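Local coordinates for protein spore germination lipase LipC (Metagenome, PDB 6NKD) that probably hydrolyses ester bonds of lipids as a lipase of the GDSL family and may take part in spore germination, at residues His98-Ala103 with Asp147-Gly152; Leu133-Asn138 with Ile169-Val174. One frame throughout, in Å; residues are numbered along the deposited sequence.

Interaction 1 of 2, residues His98-Ala103 with Asp147-Gly152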
loop_
_atom_site.group_PDB
_atom_site.type_symbol
_atom_site.label_atom_id
_atom_site.label_comp_id
_atom_site.label_asym_id
_atom_site.label_seq_id
_atom_site.Cartn_x
_atom_site.Cartn_y
_atom_site.Cartn_z
ATOM N N HIS A 98 23.074 -8.585 -26.913
ATOM C CA HIS A 98 23.040 -9.927 -26.349
ATOM C C HIS A 98 22.523 -9.964 -24.916
ATOM O O HIS A 98 22.165 -11.043 -24.433
ATOM C CB HIS A 98 24.446 -10.543 -26.405
ATOM C CG HIS A 98 24.530 -11.926 -25.834
ATOM N ND1 HIS A 98 23.988 -13.026 -26.461
ATOM C CD2 HIS A 98 25.088 -12.383 -24.687
ATOM C CE1 HIS A 98 24.212 -14.102 -25.729
ATOM N NE2 HIS A 98 24.877 -13.741 -24.648
ATOM N N VAL A 99 22.454 -8.817 -24.234
ATOM C CA VAL A 99 22.135 -8.816 -22.808
ATOM C C VAL A 99 20.734 -9.357 -22.554
ATOM O O VAL A 99 20.494 -10.025 -21.541
ATOM C CB VAL A 99 22.314 -7.402 -22.215
ATOM C CG1 VAL A 99 21.358 -6.412 -22.862
ATOM C CG2 VAL A 99 22.121 -7.430 -20.704
ATOM N N PHE A 100 19.789 -9.099 -23.461
ATOM C CA PHE A 100 18.438 -9.605 -23.254
ATOM C C PHE A 100 18.303 -11.046 -23.725
ATOM O O PHE A 100 17.569 -11.829 -23.114
ATOM C CB PHE A 100 17.414 -8.720 -23.967
ATOM C CG PHE A 100 15.992 -9.201 -23.829
ATOM C CD1 PHE A 100 15.243 -8.888 -22.705
ATOM C CD2 PHE A 100 15.404 -9.971 -24.822
ATOM C CE1 PHE A 100 13.937 -9.332 -22.575
ATOM C CE2 PHE A 100 14.098 -10.417 -24.697
ATOM C CZ PHE A 100 13.364 -10.097 -23.572
ATOM N N LEU A 101 18.996 -11.408 -24.807
ATOM C CA LEU A 101 18.915 -12.778 -25.305
ATOM C C LEU A 101 19.415 -13.769 -24.263
ATOM O O LEU A 101 18.887 -14.881 -24.148
ATOM C CB LEU A 101 19.706 -12.917 -26.606
ATOM C CG LEU A 101 19.293 -12.016 -27.773
ATOM C CD1 LEU A 101 19.888 -12.530 -29.076
ATOM C CD2 LEU A 101 17.779 -11.898 -27.880
ATOM N N GLU A 102 20.431 -13.381 -23.487
ATOM C CA GLU A 102 20.883 -14.229 -22.390
ATOM C C GLU A 102 19.850 -14.273 -21.271
ATOM O O GLU A 102 19.594 -15.337 -20.694
ATOM C CB GLU A 102 22.228 -13.733 -21.860
ATOM C CG GLU A 102 22.887 -14.675 -20.862
ATOM C CD GLU A 102 23.496 -15.896 -21.523
ATOM O OE1 GLU A 102 24.685 -15.840 -21.900
ATOM O OE2 GLU A 102 22.783 -16.912 -21.675
ATOM N N ALA A 103 19.244 -13.126 -20.951
ATOM C CA ALA A 103 18.209 -13.098 -19.921
ATOM C C ALA A 103 16.940 -13.793 -20.397
ATOM O O ALA A 103 16.293 -14.513 -19.627
ATOM C CB ALA A 103 17.914 -11.655 -19.512
ATOM N N ASP A 147 10.484 -4.385 -29.430
ATOM C CA ASP A 147 9.557 -5.252 -30.148
ATOM C C ASP A 147 10.264 -6.494 -30.676
ATOM O O ASP A 147 9.717 -7.600 -30.616
ATOM C CB ASP A 147 8.896 -4.480 -31.289
ATOM C CG ASP A 147 7.699 -5.209 -31.867
ATOM O OD1 ASP A 147 6.658 -5.281 -31.180
ATOM O OD2 ASP A 147 7.798 -5.709 -33.007
ATOM N N LYS A 148 11.483 -6.328 -31.193
ATOM C CA LYS A 148 12.237 -7.471 -31.699
ATOM C C LYS A 148 12.615 -8.424 -30.573
ATOM O O LYS A 148 12.522 -9.647 -30.728
ATOM C CB LYS A 148 13.486 -6.985 -32.436
ATOM C CG LYS A 148 14.360 -8.093 -33.006
ATOM C CD LYS A 148 15.562 -7.514 -33.737
ATOM C CE LYS A 148 16.365 -8.594 -34.446
ATOM N NZ LYS A 148 17.497 -8.023 -35.230
ATOM N N TRP A 149 13.041 -7.880 -29.431
ATOM C CA TRP A 149 13.429 -8.719 -28.302
ATOM C C TRP A 149 12.251 -9.545 -27.802
ATOM O O TRP A 149 12.375 -10.753 -27.570
ATOM C CB TRP A 149 13.987 -7.848 -27.176
ATOM C CG TRP A 149 15.453 -7.551 -27.295
ATOM C CD1 TRP A 149 16.320 -8.051 -28.221
ATOM C CD2 TRP A 149 16.222 -6.686 -26.449
ATOM N NE1 TRP A 149 17.583 -7.551 -28.006
ATOM C CE2 TRP A 149 17.549 -6.712 -26.923
ATOM C CE3 TRP A 149 15.919 -5.895 -25.337
ATOM C CZ2 TRP A 149 18.570 -5.975 -26.325
ATOM C CZ3 TRP A 149 16.933 -5.165 -24.744
ATOM C CH2 TRP A 149 18.243 -5.210 -25.239
ATOM N N ILE A 150 11.092 -8.905 -27.636
ATOM C CA ILE A 150 9.937 -9.591 -27.071
ATOM C C ILE A 150 9.341 -10.570 -28.074
ATOM O O ILE A 150 8.853 -11.642 -27.692
ATOM C CB ILE A 150 8.912 -8.549 -26.583
ATOM C CG1 ILE A 150 9.514 -7.740 -25.429
ATOM C CG2 ILE A 150 7.609 -9.210 -26.157
ATOM C CD1 ILE A 150 8.594 -6.690 -24.855
ATOM N N SER A 151 9.387 -10.240 -29.367
ATOM C CA SER A 151 8.903 -11.175 -30.378
ATOM C C SER A 151 9.748 -12.443 -30.405
ATOM O O SER A 151 9.217 -13.545 -30.581
ATOM C CB SER A 151 8.895 -10.510 -31.753
ATOM O OG SER A 151 8.055 -9.368 -31.768
ATOM N N GLY A 152 11.064 -12.305 -30.232
ATOM C CA GLY A 152 11.921 -13.478 -30.225
ATOM C C GLY A 152 11.682 -14.361 -29.016
ATOM O O GLY A 152 11.707 -15.591 -29.118
#
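On the helix turn that carries Trp-149 towards Phe-100, the carbonyl oxygen of Asp-147 is gripped twice by one residue. Ser-151 OG reaches Asp-147 O at 2.7 Å, and Ser-151 N reaches the same Asp-147 O at 2.9 Å from the opposite face of the carbonyl plane, so the serine hydroxyl is satisfied within its own helix. Between 98-103 and 147-152 the contact is mainly apolar. Their local axes run nearly parallel, 22° apart, and are 10.5 Å from each other at closest approach, a gap that two large aromatic side chains fill. Phe-100 CB sits over the centre of the indole six-membered ring of Trp-149, 3.4 Å from its centroid, in a CH-pi contact. CG of Phe-100, anti to the backbone N (chi1 178°), lies near CD2 and CE3 of Trp-149, and the phenyl beyond it slides past the five-membered ring. The two planes are only 12° apart, yet the rings have slid so far that they barely overlap, with centroids 4.8 Å from one another. The far side of the phenyl reaches the other backbone, Phe-100 CE2 lying 3.4 Å from Trp-149 O. Two smaller groups flank the indole: Val-99 CG1 meets CH2 of Trp-149 at 4.1 Å, and Leu-101 CD2 meets CD1 of Trp-149 at the same distance. Tyr-91, whose ring stands edge-to-face with Trp-149, and Leu-88 bring helix 81-94 into the same cluster; Phe-100 also touches Leu-84 there. The pairing of the two segments thus rests on the fit of phenyl against indole, without directional bonds.

Interaction 2 of 2, residues Leu133-Asn138 with Ile169-Val174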
loop_
_atom_site.group_PDB
_atom_site.type_symbol
_atom_site.label_atom_id
_atom_site.label_comp_id
_atom_site.label_asym_id
_atom_site.label_seq_id
_atom_site.Cartn_x
_atom_site.Cartn_y
_atom_site.Cartn_z
ATOM N N LEU A 133 0.145 -20.236 -19.624
ATOM C CA LEU A 133 1.199 -19.263 -19.376
ATOM C C LEU A 133 1.134 -18.166 -20.430
ATOM O O LEU A 133 0.974 -18.449 -21.622
ATOM C CB LEU A 133 2.576 -19.930 -19.370
ATOM C CG LEU A 133 2.975 -20.783 -20.573
ATOM C CD1 LEU A 133 3.835 -19.982 -21.540
ATOM C CD2 LEU A 133 3.698 -22.040 -20.120
ATOM N N LEU A 134 1.251 -16.920 -19.987
ATOM C CA LEU A 134 1.080 -15.760 -20.849
ATOM C C LEU A 134 2.436 -15.233 -21.292
ATOM O O LEU A 134 3.366 -15.125 -20.488
ATOM C CB LEU A 134 0.305 -14.657 -20.127
ATOM C CG LEU A 134 -1.037 -15.054 -19.511
ATOM C CD1 LEU A 134 -0.872 -15.491 -18.060
ATOM C CD2 LEU A 134 -2.030 -13.910 -19.626
ATOM N N ASN A 135 2.545 -14.902 -22.576
ATOM C CA ASN A 135 3.791 -14.355 -23.083
ATOM C C ASN A 135 3.886 -12.869 -22.742
ATOM O O ASN A 135 3.040 -12.303 -22.044
ATOM C CB ASN A 135 3.924 -14.608 -24.587
ATOM C CG ASN A 135 2.798 -13.988 -25.405
ATOM O OD1 ASN A 135 2.141 -13.037 -24.983
ATOM N ND2 ASN A 135 2.583 -14.526 -26.599
ATOM N N LEU A 136 4.931 -12.226 -23.249
ATOM C CA LEU A 136 5.198 -10.833 -22.938
ATOM C C LEU A 136 4.617 -9.919 -24.008
ATOM O O LEU A 136 4.690 -10.214 -25.205
ATOM C CB LEU A 136 6.704 -10.593 -22.813
ATOM C CG LEU A 136 7.431 -11.378 -21.719
ATOM C CD1 LEU A 136 8.921 -11.075 -21.749
ATOM C CD2 LEU A 136 6.842 -11.065 -20.351
ATOM N N TYR A 137 4.030 -8.815 -23.565
ATOM C CA TYR A 137 3.618 -7.744 -24.457
ATOM C C TYR A 137 4.705 -6.675 -24.513
ATOM O O TYR A 137 5.569 -6.588 -23.637
ATOM C CB TYR A 137 2.292 -7.131 -24.001
ATOM C CG TYR A 137 2.315 -6.561 -22.597
ATOM C CD1 TYR A 137 2.721 -5.254 -22.361
ATOM C CD2 TYR A 137 1.919 -7.329 -21.509
ATOM C CE1 TYR A 137 2.741 -4.730 -21.083
ATOM C CE2 TYR A 137 1.934 -6.813 -20.226
ATOM C CZ TYR A 137 2.346 -5.512 -20.020
ATOM O OH TYR A 137 2.365 -4.992 -18.746
ATOM N N ASN A 138 4.653 -5.855 -25.561
ATOM C CA ASN A 138 5.634 -4.794 -25.729
ATOM C C ASN A 138 5.031 -3.473 -25.275
ATOM O O ASN A 138 4.236 -2.874 -26.015
ATOM C CB ASN A 138 6.092 -4.703 -27.188
ATOM C CG ASN A 138 7.125 -3.615 -27.407
ATOM O OD1 ASN A 138 7.835 -3.221 -26.481
ATOM N ND2 ASN A 138 7.213 -3.121 -28.636
ATOM N N ILE A 169 -0.561 -18.142 -23.999
ATOM C CA ILE A 169 -1.531 -17.093 -24.287
ATOM C C ILE A 169 -0.824 -15.933 -24.975
ATOM O O ILE A 169 0.202 -15.438 -24.493
ATOM C CB ILE A 169 -2.233 -16.639 -22.998
ATOM C CG1 ILE A 169 -2.865 -17.842 -22.295
ATOM C CG2 ILE A 169 -3.286 -15.585 -23.302
ATOM C CD1 ILE A 169 -3.881 -18.586 -23.136
ATOM N N ASP A 170 -1.377 -15.495 -26.108
ATOM C CA ASP A 170 -0.761 -14.445 -26.918
ATOM C C ASP A 170 -1.135 -13.084 -26.335
ATOM O O ASP A 170 -1.990 -12.356 -26.848
ATOM C CB ASP A 170 -1.192 -14.573 -28.375
ATOM C CG ASP A 170 -0.297 -13.795 -29.319
ATOM O OD1 ASP A 170 0.645 -13.127 -28.839
ATOM O OD2 ASP A 170 -0.533 -13.858 -30.544
ATOM N N THR A 171 -0.474 -12.743 -25.224
ATOM C CA THR A 171 -0.677 -11.430 -24.622
ATOM C C THR A 171 -0.193 -10.319 -25.541
ATOM O O THR A 171 -0.719 -9.202 -25.499
ATOM C CB THR A 171 0.047 -11.338 -23.277
ATOM O OG1 THR A 171 0.176 -12.646 -22.707
ATOM C CG2 THR A 171 -0.728 -10.448 -22.320
ATOM N N TYR A 172 0.812 -10.609 -26.370
ATOM C CA TYR A 172 1.353 -9.607 -27.282
ATOM C C TYR A 172 0.290 -9.127 -28.263
ATOM O O TYR A 172 0.136 -7.921 -28.491
ATOM C CB TYR A 172 2.563 -10.185 -28.020
ATOM C CG TYR A 172 3.179 -9.272 -29.057
ATOM C CD1 TYR A 172 4.189 -8.380 -28.715
ATOM C CD2 TYR A 172 2.764 -9.314 -30.382
ATOM C CE1 TYR A 172 4.758 -7.550 -29.664
ATOM C CE2 TYR A 172 3.326 -8.489 -31.334
ATOM C CZ TYR A 172 4.321 -7.608 -30.971
ATOM O OH TYR A 172 4.882 -6.786 -31.924
ATOM N N ALA A 173 -0.462 -10.063 -28.851
ATOM C CA ALA A 173 -1.501 -9.687 -29.805
ATOM C C ALA A 173 -2.634 -8.920 -29.135
ATOM O O ALA A 173 -3.292 -8.099 -29.784
ATOM C CB ALA A 173 -2.049 -10.929 -30.507
ATOM N N VAL A 174 -2.880 -9.176 -27.848
ATOM C CA VAL A 174 -3.928 -8.455 -27.133
ATOM C C VAL A 174 -3.568 -6.982 -27.004
ATOM O O VAL A 174 -4.410 -6.098 -27.213
ATOM C CB VAL A 174 -4.174 -9.100 -25.755
ATOM C CG1 VAL A 174 -5.019 -8.192 -24.879
ATOM C CG2 VAL A 174 -4.843 -10.455 -25.912
HETATM O O HOH W 1 1.943 -6.232 -27.277
#
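At the C-terminal end of two neighbouring parallel strands, Asn-135 meets the start of helix 171-175, just beyond the last strand pair, Leu-134 with Ile-169. Two backbone bonds join the strand ends: Ile-169 N to Leu-133 O at 2.8 Å, and Asn-135 N to Ile-169 O at 3.1 Å. Leu-134 and Ile-169 lie side by side on one face, CG of the first 4.0 Å from CB of the second. The chain then swings through an inverse gamma turn centred on Asp-170, the N-cap residue, whose OD1 weakly accepts from Ala-173 N. CG of Asn-135 stands between the backbone N and the carbonyl carbon (chi1 60°), and the amide beyond it faces the new helix. Asn-135 OD1 accepts from Tyr-172 N at 3.1 Å and, weakly, from Thr-171 N. Thr-171 OG1 lies 3.0 Å from both OD1 and O of Asn-135, within hydrogen-bonding distance of each. On the amide's other branch, Asn-135 ND2 donates to Asp-170 OD1 at 3.3 Å, meeting it from above the carboxylate plane, with amide and carboxylate turned 85° apart. An alanine at Asn-135 would probably leave Tyr-172 N without this acceptor and Asp-170 OD1 without its amide mate, loosening the helix start from the strand end. Further on, a water links Asn-138 N with Tyr-172 O. Tyr-137, stacked on Phe-175, bonds through OH to Val-188 O, beside the probable catalytic His-189. Placing loops and helix starts after parallel strands, next to the active site, is characteristic of the alpha/beta fold of SGNH hydrolases.

Interactions 1 and 2 interlock along the chain: their segments alternate in the order 98-103, 133-138, 147-152 and 169-174. Their centres are about 15 Å apart, and helix 144-157 joins them. It pairs with helix 98-122 in interaction 1 and, through Ile-150, packs on the backbone of Leu-136 and Tyr-137 in interaction 2, while Asp-147 OD1 probably accepts a hydrogen bond from Tyr-172 OH. Interaction 2 lies nearer the middle of the chain, where strands 130-134 and 166-169 end; interaction 1 lies further out, in the layer of helices 81-94, 98-122 and 144-157. Together they tie that layer to the strand ends, near which the probable catalytic residues sit.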